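Local coordinates for protein nucleoside-diphosphate-sugar epimerase (Pseudomonas aeruginosa, PDB 2X4G) that probably binds a nicotinamide dinucleotide and acts as an epimerase or dehydrogenase on a nucleotide-sugar-like or related substrate, at residues His27-Arg31 with Arg52-Leu56; Leu40-Pro46 with Pro58-Glu64; Pro119-Tyr123 with Ala229-Ile235; Gly125-Ala129 with Tyr155-Trp160; Val210-Asn215 with Met300-Leu306. The contacts are given in a common frame with arbitrary orientation. Residue numbers count along the deposited sequence, not the author numbering.

Interaction 1 (His27-Arg31 with Arg52-Leu56); sequences HHAAR and RLAYL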
# COMPACT_ATOMS: atom_id res chain seq x y z
N HIS A 27 18.31 23.70 -0.46
CA HIS A 27 19.25 24.21 -1.44
C HIS A 27 18.95 25.68 -1.61
O HIS A 27 19.85 26.51 -1.71
CB HIS A 27 19.08 23.44 -2.73
CG HIS A 27 20.12 23.73 -3.78
ND1 HIS A 27 20.29 22.92 -4.88
CD2 HIS A 27 21.02 24.73 -3.90
CE1 HIS A 27 21.25 23.41 -5.64
NE2 HIS A 27 21.70 24.51 -5.08
N HIS A 28 17.66 25.99 -1.63
CA HIS A 28 17.18 27.37 -1.80
C HIS A 28 17.35 28.19 -0.50
O HIS A 28 17.57 29.39 -0.55
CB HIS A 28 15.72 27.40 -2.27
CG HIS A 28 15.53 27.02 -3.72
ND1 HIS A 28 15.72 27.91 -4.76
CD2 HIS A 28 15.12 25.86 -4.30
CE1 HIS A 28 15.47 27.31 -5.91
NE2 HIS A 28 15.09 26.07 -5.65
N ALA A 29 17.30 27.57 0.68
CA ALA A 29 17.70 28.31 1.89
C ALA A 29 19.17 28.69 1.75
O ALA A 29 19.53 29.84 1.95
CB ALA A 29 17.47 27.51 3.13
N ALA A 30 20.01 27.72 1.39
CA ALA A 30 21.44 27.93 1.25
C ALA A 30 21.72 29.12 0.32
O ALA A 30 22.43 30.06 0.69
CB ALA A 30 22.11 26.69 0.73
N ARG A 31 21.12 29.09 -0.86
CA ARG A 31 21.21 30.19 -1.81
C ARG A 31 20.80 31.56 -1.25
O ARG A 31 21.38 32.57 -1.59
CB ARG A 31 20.28 29.91 -2.97
CG ARG A 31 20.73 28.83 -3.88
CD ARG A 31 19.67 28.62 -4.93
NE ARG A 31 20.34 28.21 -6.13
CZ ARG A 31 20.46 28.93 -7.24
NH1 ARG A 31 19.87 30.09 -7.38
NH2 ARG A 31 21.16 28.43 -8.24
N ARG A 52 27.30 19.43 -5.18
CA ARG A 52 26.37 20.18 -6.03
C ARG A 52 26.21 21.64 -5.60
O ARG A 52 25.65 22.43 -6.34
CB ARG A 52 24.97 19.55 -6.05
CG ARG A 52 24.93 18.13 -6.56
CD ARG A 52 23.63 17.76 -7.33
NE ARG A 52 22.46 18.43 -6.79
CZ ARG A 52 21.92 18.17 -5.60
NH1 ARG A 52 22.44 17.24 -4.80
NH2 ARG A 52 20.85 18.85 -5.21
N LEU A 53 26.65 21.97 -4.39
CA LEU A 53 26.53 23.32 -3.85
C LEU A 53 27.88 24.04 -3.75
O LEU A 53 27.97 25.16 -3.21
CB LEU A 53 25.83 23.27 -2.48
CG LEU A 53 24.31 23.15 -2.56
CD1 LEU A 53 23.92 21.81 -3.11
CD2 LEU A 53 23.68 23.35 -1.21
N ALA A 54 28.92 23.42 -4.30
CA ALA A 54 30.25 24.04 -4.26
C ALA A 54 30.27 25.46 -4.85
O ALA A 54 30.98 26.32 -4.35
CB ALA A 54 31.28 23.14 -4.98
N TYR A 55 29.46 25.71 -5.88
CA TYR A 55 29.35 27.03 -6.49
C TYR A 55 29.01 28.15 -5.48
O TYR A 55 29.39 29.30 -5.69
CB TYR A 55 28.36 27.02 -7.66
CG TYR A 55 26.89 26.94 -7.26
CD1 TYR A 55 26.31 25.73 -6.87
CD2 TYR A 55 26.08 28.07 -7.30
CE1 TYR A 55 24.99 25.65 -6.51
CE2 TYR A 55 24.74 27.99 -6.92
CZ TYR A 55 24.20 26.78 -6.53
OH TYR A 55 22.88 26.69 -6.16
N LEU A 56 28.33 27.80 -4.39
CA LEU A 56 28.04 28.78 -3.33
C LEU A 56 29.27 29.11 -2.47
O LEU A 56 29.21 30.00 -1.60
CB LEU A 56 26.89 28.30 -2.42
CG LEU A 56 25.52 28.02 -3.07
CD1 LEU A 56 24.54 27.50 -2.05
CD2 LEU A 56 24.97 29.26 -3.73

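Interaction 2 (Leu40-Pro46 with Pro58-Glu64); sequences LVLIHRP and PECRVAE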
# COMPACT_ATOMS: atom_id res chain seq x y z
N LEU A 40 28.06 30.97 4.62
CA LEU A 40 27.19 29.82 4.57
C LEU A 40 27.93 28.60 5.06
O LEU A 40 29.04 28.30 4.58
CB LEU A 40 26.76 29.58 3.14
CG LEU A 40 25.99 28.31 2.82
CD1 LEU A 40 24.72 28.21 3.66
CD2 LEU A 40 25.71 28.32 1.30
N VAL A 41 27.33 27.90 6.01
CA VAL A 41 27.81 26.60 6.41
C VAL A 41 26.77 25.54 6.01
O VAL A 41 25.57 25.76 6.17
CB VAL A 41 28.10 26.54 7.93
CG1 VAL A 41 28.44 25.12 8.37
CG2 VAL A 41 29.23 27.52 8.30
N LEU A 42 27.24 24.43 5.47
CA LEU A 42 26.39 23.30 5.11
C LEU A 42 26.79 22.09 5.95
O LEU A 42 27.91 21.57 5.84
CB LEU A 42 26.55 22.94 3.63
CG LEU A 42 26.29 24.05 2.63
CD1 LEU A 42 26.43 23.53 1.21
CD2 LEU A 42 24.92 24.65 2.89
N ILE A 43 25.87 21.65 6.82
CA ILE A 43 26.09 20.45 7.61
C ILE A 43 25.46 19.29 6.85
O ILE A 43 24.27 19.28 6.64
CB ILE A 43 25.48 20.59 9.02
CG1 ILE A 43 26.10 21.78 9.77
CG2 ILE A 43 25.69 19.31 9.83
CD1 ILE A 43 25.35 22.16 11.02
N HIS A 44 26.28 18.33 6.42
CA HIS A 44 25.81 17.22 5.60
C HIS A 44 26.29 15.87 6.07
O HIS A 44 27.32 15.74 6.74
CB HIS A 44 26.30 17.38 4.18
CG HIS A 44 27.79 17.29 4.04
ND1 HIS A 44 28.44 16.12 3.72
CD2 HIS A 44 28.75 18.24 4.13
CE1 HIS A 44 29.74 16.34 3.64
NE2 HIS A 44 29.95 17.62 3.88
N ARG A 45 25.55 14.83 5.70
CA ARG A 45 26.01 13.49 6.03
C ARG A 45 27.08 13.05 5.02
O ARG A 45 27.14 13.58 3.91
CB ARG A 45 24.83 12.53 6.18
CG ARG A 45 24.07 12.20 4.95
CD ARG A 45 22.77 11.47 5.36
NE ARG A 45 21.72 12.42 5.72
CZ ARG A 45 20.49 12.09 6.17
NH1 ARG A 45 20.16 10.81 6.34
NH2 ARG A 45 19.60 13.06 6.44
N PRO A 46 27.97 12.15 5.42
CA PRO A 46 29.11 11.87 4.56
C PRO A 46 28.71 11.28 3.21
O PRO A 46 29.38 11.53 2.21
CB PRO A 46 29.93 10.87 5.38
CG PRO A 46 28.99 10.31 6.35
CD PRO A 46 28.02 11.37 6.66
N PRO A 58 30.66 27.26 -0.13
CA PRO A 58 30.22 26.99 1.23
C PRO A 58 31.34 26.49 2.07
O PRO A 58 32.34 26.03 1.53
CB PRO A 58 29.21 25.85 1.05
CG PRO A 58 29.77 25.07 -0.09
CD PRO A 58 30.48 26.08 -0.99
N GLU A 59 31.17 26.56 3.37
CA GLU A 59 32.04 25.84 4.30
C GLU A 59 31.24 24.58 4.65
O GLU A 59 30.08 24.68 5.00
CB GLU A 59 32.34 26.72 5.52
CG GLU A 59 32.92 26.00 6.73
CD GLU A 59 33.18 26.93 7.92
OE1 GLU A 59 32.80 28.13 7.89
OE2 GLU A 59 33.76 26.45 8.91
N CYS A 60 31.84 23.41 4.51
CA CYS A 60 31.13 22.14 4.71
C CYS A 60 31.63 21.47 5.93
O CYS A 60 32.84 21.36 6.14
CB CYS A 60 31.36 21.22 3.54
SG CYS A 60 30.61 21.86 2.07
N ARG A 61 30.69 20.98 6.73
CA ARG A 61 31.00 20.26 7.95
C ARG A 61 30.30 18.92 7.92
O ARG A 61 29.09 18.87 7.69
CB ARG A 61 30.57 21.09 9.15
CG ARG A 61 31.19 22.49 9.14
CD ARG A 61 30.72 23.33 10.30
NE ARG A 61 31.52 24.54 10.42
CZ ARG A 61 31.35 25.47 11.35
NH1 ARG A 61 32.14 26.53 11.36
NH2 ARG A 61 30.41 25.33 12.28
N VAL A 62 31.05 17.83 8.11
CA VAL A 62 30.48 16.49 8.00
C VAL A 62 29.87 16.08 9.34
O VAL A 62 30.45 16.33 10.39
CB VAL A 62 31.51 15.44 7.55
CG1 VAL A 62 30.82 14.11 7.28
CG2 VAL A 62 32.21 15.89 6.31
N ALA A 63 28.69 15.48 9.30
CA ALA A 63 28.06 15.00 10.50
C ALA A 63 26.95 14.03 10.15
O ALA A 63 26.03 14.38 9.42
CB ALA A 63 27.50 16.16 11.30
N GLU A 64 27.04 12.81 10.65
CA GLU A 64 25.90 11.89 10.61
C GLU A 64 24.90 12.36 11.67
O GLU A 64 25.28 12.81 12.74
CB GLU A 64 26.33 10.43 10.84
CG GLU A 64 27.08 9.81 9.65
CD GLU A 64 28.06 8.70 10.06
OE1 GLU A 64 29.30 8.91 9.92
OE2 GLU A 64 27.61 7.63 10.53

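Interaction 3 (Pro119-Tyr123 with Ala229-Ile235); sequences PRILY and ALERGRI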
# COMPACT_ATOMS: atom_id res chain seq x y z
N PRO A 119 22.36 30.27 18.81
CA PRO A 119 21.44 31.28 19.32
C PRO A 119 20.08 31.31 18.65
O PRO A 119 19.16 31.87 19.21
CB PRO A 119 22.16 32.61 19.05
CG PRO A 119 23.28 32.31 18.11
CD PRO A 119 23.28 30.84 17.80
N ARG A 120 19.96 30.67 17.49
CA ARG A 120 18.86 30.92 16.56
C ARG A 120 18.63 29.65 15.72
O ARG A 120 19.51 29.24 14.98
CB ARG A 120 19.33 32.09 15.70
CG ARG A 120 18.29 33.02 15.17
CD ARG A 120 17.56 33.87 16.21
NE ARG A 120 16.29 34.26 15.59
CZ ARG A 120 15.23 34.73 16.22
NH1 ARG A 120 15.25 34.95 17.53
NH2 ARG A 120 14.14 35.02 15.50
N ILE A 121 17.48 29.00 15.89
CA ILE A 121 17.20 27.72 15.22
C ILE A 121 15.83 27.77 14.53
O ILE A 121 14.83 28.09 15.16
CB ILE A 121 17.17 26.52 16.24
CG1 ILE A 121 18.49 26.36 16.98
CG2 ILE A 121 16.86 25.21 15.55
CD1 ILE A 121 18.32 26.00 18.47
N LEU A 122 15.79 27.47 13.24
CA LEU A 122 14.51 27.39 12.51
C LEU A 122 14.32 25.96 12.06
O LEU A 122 15.21 25.38 11.41
CB LEU A 122 14.47 28.32 11.29
CG LEU A 122 13.19 28.24 10.44
CD1 LEU A 122 12.06 29.03 11.07
CD2 LEU A 122 13.45 28.76 9.06
N TYR A 123 13.16 25.41 12.40
CA TYR A 123 12.82 24.06 12.06
C TYR A 123 11.77 24.14 10.97
O TYR A 123 10.82 24.92 11.07
CB TYR A 123 12.27 23.32 13.28
CG TYR A 123 11.56 22.07 12.88
CD1 TYR A 123 10.18 22.07 12.72
CD2 TYR A 123 12.26 20.92 12.58
CE1 TYR A 123 9.51 20.93 12.30
CE2 TYR A 123 11.60 19.78 12.15
CZ TYR A 123 10.23 19.80 12.02
OH TYR A 123 9.56 18.69 11.60
N ALA A 229 12.45 34.03 8.53
CA ALA A 229 11.92 33.52 9.79
C ALA A 229 13.06 33.38 10.76
O ALA A 229 12.92 33.74 11.91
CB ALA A 229 11.24 32.17 9.60
N LEU A 230 14.19 32.85 10.27
CA LEU A 230 15.34 32.54 11.11
C LEU A 230 15.86 33.81 11.74
O LEU A 230 16.07 33.85 12.95
CB LEU A 230 16.45 31.84 10.31
CG LEU A 230 17.78 31.49 11.00
CD1 LEU A 230 17.63 30.34 11.94
CD2 LEU A 230 18.84 31.15 9.97
N GLU A 231 16.02 34.86 10.94
CA GLU A 231 16.54 36.13 11.45
C GLU A 231 15.52 36.90 12.26
O GLU A 231 15.91 37.59 13.18
CB GLU A 231 17.05 37.02 10.31
CG GLU A 231 18.27 36.48 9.57
CD GLU A 231 18.98 37.53 8.72
OE1 GLU A 231 18.48 37.86 7.62
OE2 GLU A 231 20.05 38.02 9.14
N ARG A 232 14.23 36.77 11.93
CA ARG A 232 13.20 37.72 12.41
C ARG A 232 12.02 37.15 13.18
O ARG A 232 11.32 37.90 13.83
CB ARG A 232 12.62 38.53 11.27
CG ARG A 232 13.61 39.47 10.63
CD ARG A 232 13.03 40.21 9.44
NE ARG A 232 14.09 40.62 8.53
CZ ARG A 232 13.90 41.03 7.26
NH1 ARG A 232 12.69 41.07 6.73
NH2 ARG A 232 14.95 41.39 6.53
N GLY A 233 11.77 35.85 13.12
CA GLY A 233 10.64 35.28 13.84
C GLY A 233 10.73 35.37 15.35
O GLY A 233 11.82 35.43 15.92
N ARG A 234 9.58 35.41 16.01
CA ARG A 234 9.53 35.26 17.46
C ARG A 234 9.75 33.79 17.85
O ARG A 234 9.19 32.85 17.26
CB ARG A 234 8.21 35.80 18.04
CG ARG A 234 7.94 37.28 17.72
CD ARG A 234 6.88 37.93 18.63
NE ARG A 234 5.79 37.01 18.99
CZ ARG A 234 4.73 36.71 18.23
NH1 ARG A 234 3.82 35.86 18.69
NH2 ARG A 234 4.57 37.23 17.02
N ILE A 235 10.58 33.61 18.87
CA ILE A 235 10.99 32.30 19.36
C ILE A 235 9.73 31.56 19.75
O ILE A 235 8.89 32.09 20.44
CB ILE A 235 11.94 32.43 20.62
CG1 ILE A 235 13.11 33.44 20.38
CG2 ILE A 235 12.47 31.07 21.05
CD1 ILE A 235 12.71 35.08 20.43

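Interaction 4 (Gly125-Ala129 with Tyr155-Trp160); sequences GSAYA and YVLCKW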
# COMPACT_ATOMS: atom_id res chain seq x y z
N GLY A 125 8.69 22.99 9.29
CA GLY A 125 7.50 22.18 9.52
C GLY A 125 6.55 22.00 8.34
O GLY A 125 6.88 22.31 7.19
N SER A 126 5.35 21.51 8.64
CA SER A 126 4.34 21.21 7.65
C SER A 126 2.99 21.71 8.10
O SER A 126 2.70 21.76 9.29
CB SER A 126 4.23 19.73 7.46
OG SER A 126 3.00 19.42 6.84
N ALA A 127 2.16 22.03 7.11
CA ALA A 127 0.85 22.59 7.36
C ALA A 127 -0.11 21.49 7.78
O ALA A 127 -1.24 21.78 8.20
CB ALA A 127 0.34 23.29 6.11
N TYR A 128 0.33 20.24 7.64
CA TYR A 128 -0.45 19.08 8.06
C TYR A 128 -0.39 18.86 9.58
O TYR A 128 -1.20 18.09 10.13
CB TYR A 128 -0.04 17.83 7.28
CG TYR A 128 -0.44 17.88 5.82
CD1 TYR A 128 -1.65 17.33 5.40
CD2 TYR A 128 0.37 18.48 4.87
CE1 TYR A 128 -2.03 17.39 4.05
CE2 TYR A 128 -0.00 18.53 3.53
CZ TYR A 128 -1.19 17.99 3.13
OH TYR A 128 -1.56 18.06 1.80
N ALA A 129 0.54 19.55 10.25
CA ALA A 129 0.53 19.63 11.71
C ALA A 129 -0.67 20.44 12.23
O ALA A 129 -0.95 20.44 13.41
CB ALA A 129 1.84 20.22 12.24
N TYR A 155 0.66 10.08 8.53
CA TYR A 155 1.35 11.24 7.98
C TYR A 155 1.10 12.47 8.84
O TYR A 155 2.04 13.13 9.30
CB TYR A 155 0.92 11.52 6.54
CG TYR A 155 1.77 12.55 5.85
CD1 TYR A 155 3.08 12.25 5.51
CD2 TYR A 155 1.29 13.81 5.55
CE1 TYR A 155 3.89 13.18 4.88
CE2 TYR A 155 2.08 14.76 4.93
CZ TYR A 155 3.39 14.44 4.60
OH TYR A 155 4.23 15.36 3.98
N VAL A 156 -0.19 12.79 9.04
CA VAL A 156 -0.60 13.92 9.88
C VAL A 156 -0.01 13.77 11.28
O VAL A 156 0.38 14.75 11.90
CB VAL A 156 -2.15 14.03 10.03
CG1 VAL A 156 -2.52 14.93 11.21
CG2 VAL A 156 -2.79 14.50 8.75
N LEU A 157 0.04 12.53 11.78
CA LEU A 157 0.46 12.26 13.15
C LEU A 157 1.93 12.57 13.31
O LEU A 157 2.35 13.24 14.26
CB LEU A 157 0.17 10.81 13.48
CG LEU A 157 0.13 10.48 14.96
CD1 LEU A 157 -1.01 11.22 15.65
CD2 LEU A 157 -0.02 8.98 15.17
N CYS A 158 2.71 12.07 12.37
CA CYS A 158 4.12 12.36 12.32
C CYS A 158 4.37 13.87 12.20
O CYS A 158 5.16 14.46 12.92
CB CYS A 158 4.75 11.60 11.15
SG CYS A 158 6.38 12.18 10.77
N LYS A 159 3.64 14.51 11.29
CA LYS A 159 3.78 15.96 11.13
C LYS A 159 3.30 16.74 12.35
O LYS A 159 3.86 17.78 12.67
CB LYS A 159 3.09 16.42 9.84
CG LYS A 159 4.06 16.60 8.64
CD LYS A 159 5.00 15.39 8.39
CE LYS A 159 6.16 15.74 7.46
NZ LYS A 159 6.91 16.97 7.92
N TRP A 160 2.29 16.25 13.05
CA TRP A 160 1.85 16.88 14.29
C TRP A 160 2.90 16.74 15.37
O TRP A 160 3.14 17.67 16.12
CB TRP A 160 0.53 16.26 14.78
CG TRP A 160 0.21 16.60 16.20
CD1 TRP A 160 -0.45 17.70 16.64
CD2 TRP A 160 0.54 15.83 17.37
NE1 TRP A 160 -0.56 17.68 18.01
CE2 TRP A 160 0.04 16.54 18.48
CE3 TRP A 160 1.20 14.62 17.58
CZ2 TRP A 160 0.18 16.07 19.79
CZ3 TRP A 160 1.35 14.15 18.88
CH2 TRP A 160 0.83 14.87 19.97

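Interaction 5 (Val210-Asn215 with Met300-Leu306); sequences VAGQRN and MAGGQFL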
# COMPACT_ATOMS: atom_id res chain seq x y z
N VAL A 210 -7.66 14.40 -7.92
CA VAL A 210 -8.76 14.45 -6.96
C VAL A 210 -8.97 15.87 -6.42
O VAL A 210 -8.01 16.52 -6.02
CB VAL A 210 -8.51 13.48 -5.78
CG1 VAL A 210 -9.38 13.84 -4.58
CG2 VAL A 210 -8.78 12.05 -6.21
N ALA A 211 -10.22 16.32 -6.39
CA ALA A 211 -10.55 17.68 -5.94
C ALA A 211 -9.90 18.01 -4.60
O ALA A 211 -9.81 17.15 -3.71
CB ALA A 211 -12.08 17.87 -5.85
N GLY A 212 -9.43 19.24 -4.46
CA GLY A 212 -8.74 19.64 -3.24
C GLY A 212 -8.16 21.05 -3.28
O GLY A 212 -7.86 21.59 -4.35
N GLN A 213 -7.99 21.62 -2.10
CA GLN A 213 -7.47 22.97 -1.99
C GLN A 213 -6.02 22.84 -1.56
O GLN A 213 -5.69 21.99 -0.76
CB GLN A 213 -8.25 23.74 -0.92
CG GLN A 213 -9.75 23.64 -1.05
CD GLN A 213 -10.45 24.67 -0.20
OE1 GLN A 213 -11.21 25.52 -0.71
NE2 GLN A 213 -10.18 24.64 1.11
N ARG A 214 -5.16 23.71 -2.08
CA ARG A 214 -3.74 23.64 -1.79
C ARG A 214 -3.06 24.98 -1.93
O ARG A 214 -3.45 25.77 -2.77
CB ARG A 214 -3.09 22.66 -2.75
CG ARG A 214 -1.70 22.24 -2.33
CD ARG A 214 -1.18 21.09 -3.17
NE ARG A 214 -1.89 19.85 -2.88
CZ ARG A 214 -1.68 19.09 -1.80
NH1 ARG A 214 -0.77 19.44 -0.89
NH2 ARG A 214 -2.39 17.98 -1.64
N ASN A 215 -2.05 25.23 -1.11
CA ASN A 215 -1.17 26.39 -1.28
C ASN A 215 0.18 25.96 -1.82
O ASN A 215 0.86 25.10 -1.24
CB ASN A 215 -0.95 27.16 0.01
CG ASN A 215 -0.22 28.49 -0.22
OD1 ASN A 215 0.99 28.58 -0.09
ND2 ASN A 215 -0.97 29.54 -0.58
N MET A 300 -4.22 12.71 0.04
CA MET A 300 -3.89 12.96 -1.38
C MET A 300 -4.66 14.19 -1.98
O MET A 300 -4.32 14.72 -3.06
CB MET A 300 -4.18 11.69 -2.20
CG MET A 300 -3.23 10.50 -1.94
SD MET A 300 -3.20 9.80 -0.25
CE MET A 300 -1.83 10.72 0.47
N ALA A 301 -5.71 14.59 -1.27
CA ALA A 301 -6.38 15.87 -1.47
C ALA A 301 -7.01 16.26 -0.12
O ALA A 301 -8.22 16.51 -0.02
CB ALA A 301 -7.43 15.78 -2.57
N GLY A 302 -6.18 16.27 0.91
CA GLY A 302 -6.58 16.71 2.24
C GLY A 302 -5.86 17.98 2.68
O GLY A 302 -5.74 18.23 3.87
N GLY A 303 -5.40 18.78 1.73
CA GLY A 303 -4.69 20.02 2.06
C GLY A 303 -5.68 21.16 2.20
O GLY A 303 -6.85 20.98 1.85
N GLN A 304 -5.22 22.31 2.70
CA GLN A 304 -6.05 23.53 2.72
C GLN A 304 -5.32 24.77 2.21
O GLN A 304 -4.11 24.74 1.98
CB GLN A 304 -6.58 23.80 4.13
CG GLN A 304 -5.51 24.02 5.19
CD GLN A 304 -6.11 24.22 6.57
OE1 GLN A 304 -7.23 24.73 6.70
NE2 GLN A 304 -5.39 23.82 7.60
N PHE A 305 -6.08 25.85 2.02
CA PHE A 305 -5.52 27.16 1.70
C PHE A 305 -4.86 27.69 2.96
O PHE A 305 -5.29 27.37 4.07
CB PHE A 305 -6.59 28.17 1.25
CG PHE A 305 -7.17 27.90 -0.13
CD1 PHE A 305 -6.58 27.04 -1.05
CD2 PHE A 305 -8.31 28.57 -0.52
CE1 PHE A 305 -7.13 26.85 -2.31
CE2 PHE A 305 -8.86 28.37 -1.78
CZ PHE A 305 -8.26 27.51 -2.68
N LEU A 306 -3.83 28.51 2.78
CA LEU A 306 -3.04 29.05 3.87
C LEU A 306 -3.08 30.59 3.84
O LEU A 306 -3.12 31.19 2.77
CB LEU A 306 -1.61 28.53 3.79
CG LEU A 306 -1.43 27.00 3.71
CD1 LEU A 306 0.02 26.58 3.96
CD2 LEU A 306 -2.36 26.25 4.68

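Interaction 1 (His27-Arg31 with Arg52-Leu56)
The middle of helix 24-35 faces a short 3-10 segment at Arg52-Leu56, and the backbones stay well separated: the CA atoms of His27 and Leu53 are 7.7 Å apart, those of Arg31 and Leu56 7.1 Å. Side chains fill the space between. Tyr55 reaches back to the helix, where its OH is hydrogen-bonded to His27 NE2 at 2.7 Å and accepts from Arg31 NE at 3.0 Å, one turn on; a weak bond from Arg31 NH2 to Tyr55 OH (3.2 Å) completes the polar cluster. Next to this cluster, Leu53 CD1 lies over the face of the His27 imidazole, 4.0 Å from its centroid, a CH-pi contact. Ala30 CB meets Leu56 CD1 at 3.8 Å and Leu53 CD2 at 4.2 Å; its small size lets both leucines approach the helix, beside Leu40 and Leu42 of strand 39-44. Helix 24-35 follows the glycine-rich turn with Ala21 and Thr22, so this is the first beta-alpha-beta unit of a Rossmann fold, packed against the connection after its second strand.

Interaction 2 (Leu40-Pro46 with Pro58-Glu64)
His44, Arg61 and Val41 lose the most surface where strand 39-44 pairs in parallel with strand 59-62. The His44 imidazole bends back over the neighbouring strand: Val62 CA sits over one ring face, Val62 CG2 is 3.7 Å from His44 CE1, and Cys60 CB meets the ring edge 3.9 Å from His44 NE2. The ring is held by a hydrogen bond from His44 ND1 to Arg45 O (2.9 Å). In the backbone, His44 N donates to Arg61 O (3.1 Å) and His44 O accepts from Ala63 N (2.9 Å). These strands are the second and third of the Rossmann sheet, joined by a crossover without a regular alpha-helix; strand 15-19 flanks 39-44 on its other edge. On the face shared by Val41, Ile43, Glu59 and Arg61, the extended Arg61 side chain packs its CD 3.5 Å from Val41 CG1 and lays its guanidinium over Val41 CG2. Arg61 NH1 forms a salt bridge to Glu59 OE2 (2.9 Å), while Arg61 NH2 donates to the carbonyls of Ala74 and Arg76.

Interaction 3 (Pro119-Tyr123 with Ala229-Ile235)
Helix 219-232 covers one face of the Rossmann sheet, and its C-terminal end meets strand 121-124, which continues the parallel order beyond 80-83. Ala229 begins the contact by setting its CB 3.6 Å from Leu122 CD1. Leu230 follows with the largest share of the helix surface: its CD1 reaches the strand backbone, 3.6 Å from Leu122 N, and packs 3.8 Å from Leu122 CB, while its carbonyl O accepts a nearly linear hydrogen bond from Arg120 NE at 2.7 Å. Glu231 points away, its OE2 hydrogen-bonded to Tyr16 OH. The helix ends after Arg232, with Gly233 N still hydrogen-bonded to Ala229 O at 2.7 Å. A side chain at position 233 would run into that same carbonyl, so glycine suits the exit from the helix. Arg120, just before the strand, reaches across to main-chain oxygens at the helix end. Ile235 closes the edge with its CD1 3.9 Å from Arg120 NH1. The hydrogen bond from Arg120 NH2 to Gly233 O is very short, at 2.4 Å.

Interaction 4 (Gly125-Ala129 with Tyr155-Trp160)
Tyr155 and Lys159 have the YxxxK spacing that marks the active site of short-chain dehydrogenases and their extended, epimerase-like relatives, and the contact brings them beside Ser126, in the loop that leaves strand 121-124. Lys159 faces this loop: its CG touches Ser126 CB at 3.3 Å. The three polar ends gather without bonding one another, with Ser126 OG 5.1 Å from Tyr155 OH, Tyr155 OH 5.0 Å from Lys159 NZ, and Lys159 NZ 4.7 Å from Ser126 OG. In relatives, a serine or threonine, a tyrosine and a lysine so placed form the catalytic triad beside the nicotinamide, so the same role is likely here. Ser126 OG accepts from Tyr128 N at 2.9 Å, an ST turn that leads into the 3-10 segment 127-129. The Tyr128 ring presents its face to the edge of Tyr155 in a T-shaped pair, centroids 5.7 Å apart and planes at 73°, with the closest atoms Tyr128 CD2 and Tyr155 CE2 at 4.1 Å; beyond the pair, Tyr128 OH is hydrogen-bonded to Arg214. Ala129 CB meets the backbone of helix 154-171, 3.2 Å from Lys159 O and 3.9 Å from Trp160 CA; in the reverse sense, Val156 CG1 lies 3.6 Å from the loop carbonyl Tyr128 O.

Interaction 5 (Val210-Asn215 with Met300-Leu306)
Val210 starts the contact with its CG1 3.4 Å from Ala301 CB, and its side chain also packs on Leu278 of the second subunit. Ala211 O lies only 3.0 Å from Ala301 CB, and a CB at Gly212 would collide with that of Ala301. The chain then enters strand 213-218, which pairs with strands 176-185 and 238-247 near what is the substrate-binding region in extended short-chain dehydrogenases; the irregular segment 300-306 runs alongside, the end-to-end directions of 210-215 and 300-306 being 28° apart, with no beta bridge between them. Gln213 O and Gly303 O, both acceptors, stand 3.0 Å apart, and Arg132 donates to the latter. The Gln213 side chain lies along Phe305, its CB 3.6 Å from Phe305 CE1 and its OE1 over the ring face. Although its CA-to-CB bond points away, Arg214 turns back, its NH2 4.0 Å from Met300 O and its NH1 hydrogen-bonded to Tyr128 OH. Asn215 CB packs 3.7 Å from Leu306 CG, while Asn215 ND2 and Leu306 N both donate to Asn245 OD1.

Interactions 1 and 2 touch and share the first part of the Rossmann fold: Leu40 and Leu42 pack against Leu53 and Leu56, so the connection between the paired strands also covers helix 24-35. Interaction 3 reaches the same sheet, its centre about 20 Å from those of interactions 1 and 2. All five are partly buried; interaction 4 lies closest to the chain's centre (about 11 Å between centres), and interaction 2 farthest (about 20 Å), at the sheet edge with five exposed residues. Main-chain pairing dominates interaction 2, side-chain hydrogen bonds mark 1 and 3, and van der Waals packing carries 4 and 5. The last two meet through Tyr128 OH and Arg214 NH1, 3.1 Å apart, joining the putative active-site loop to strand 213-218.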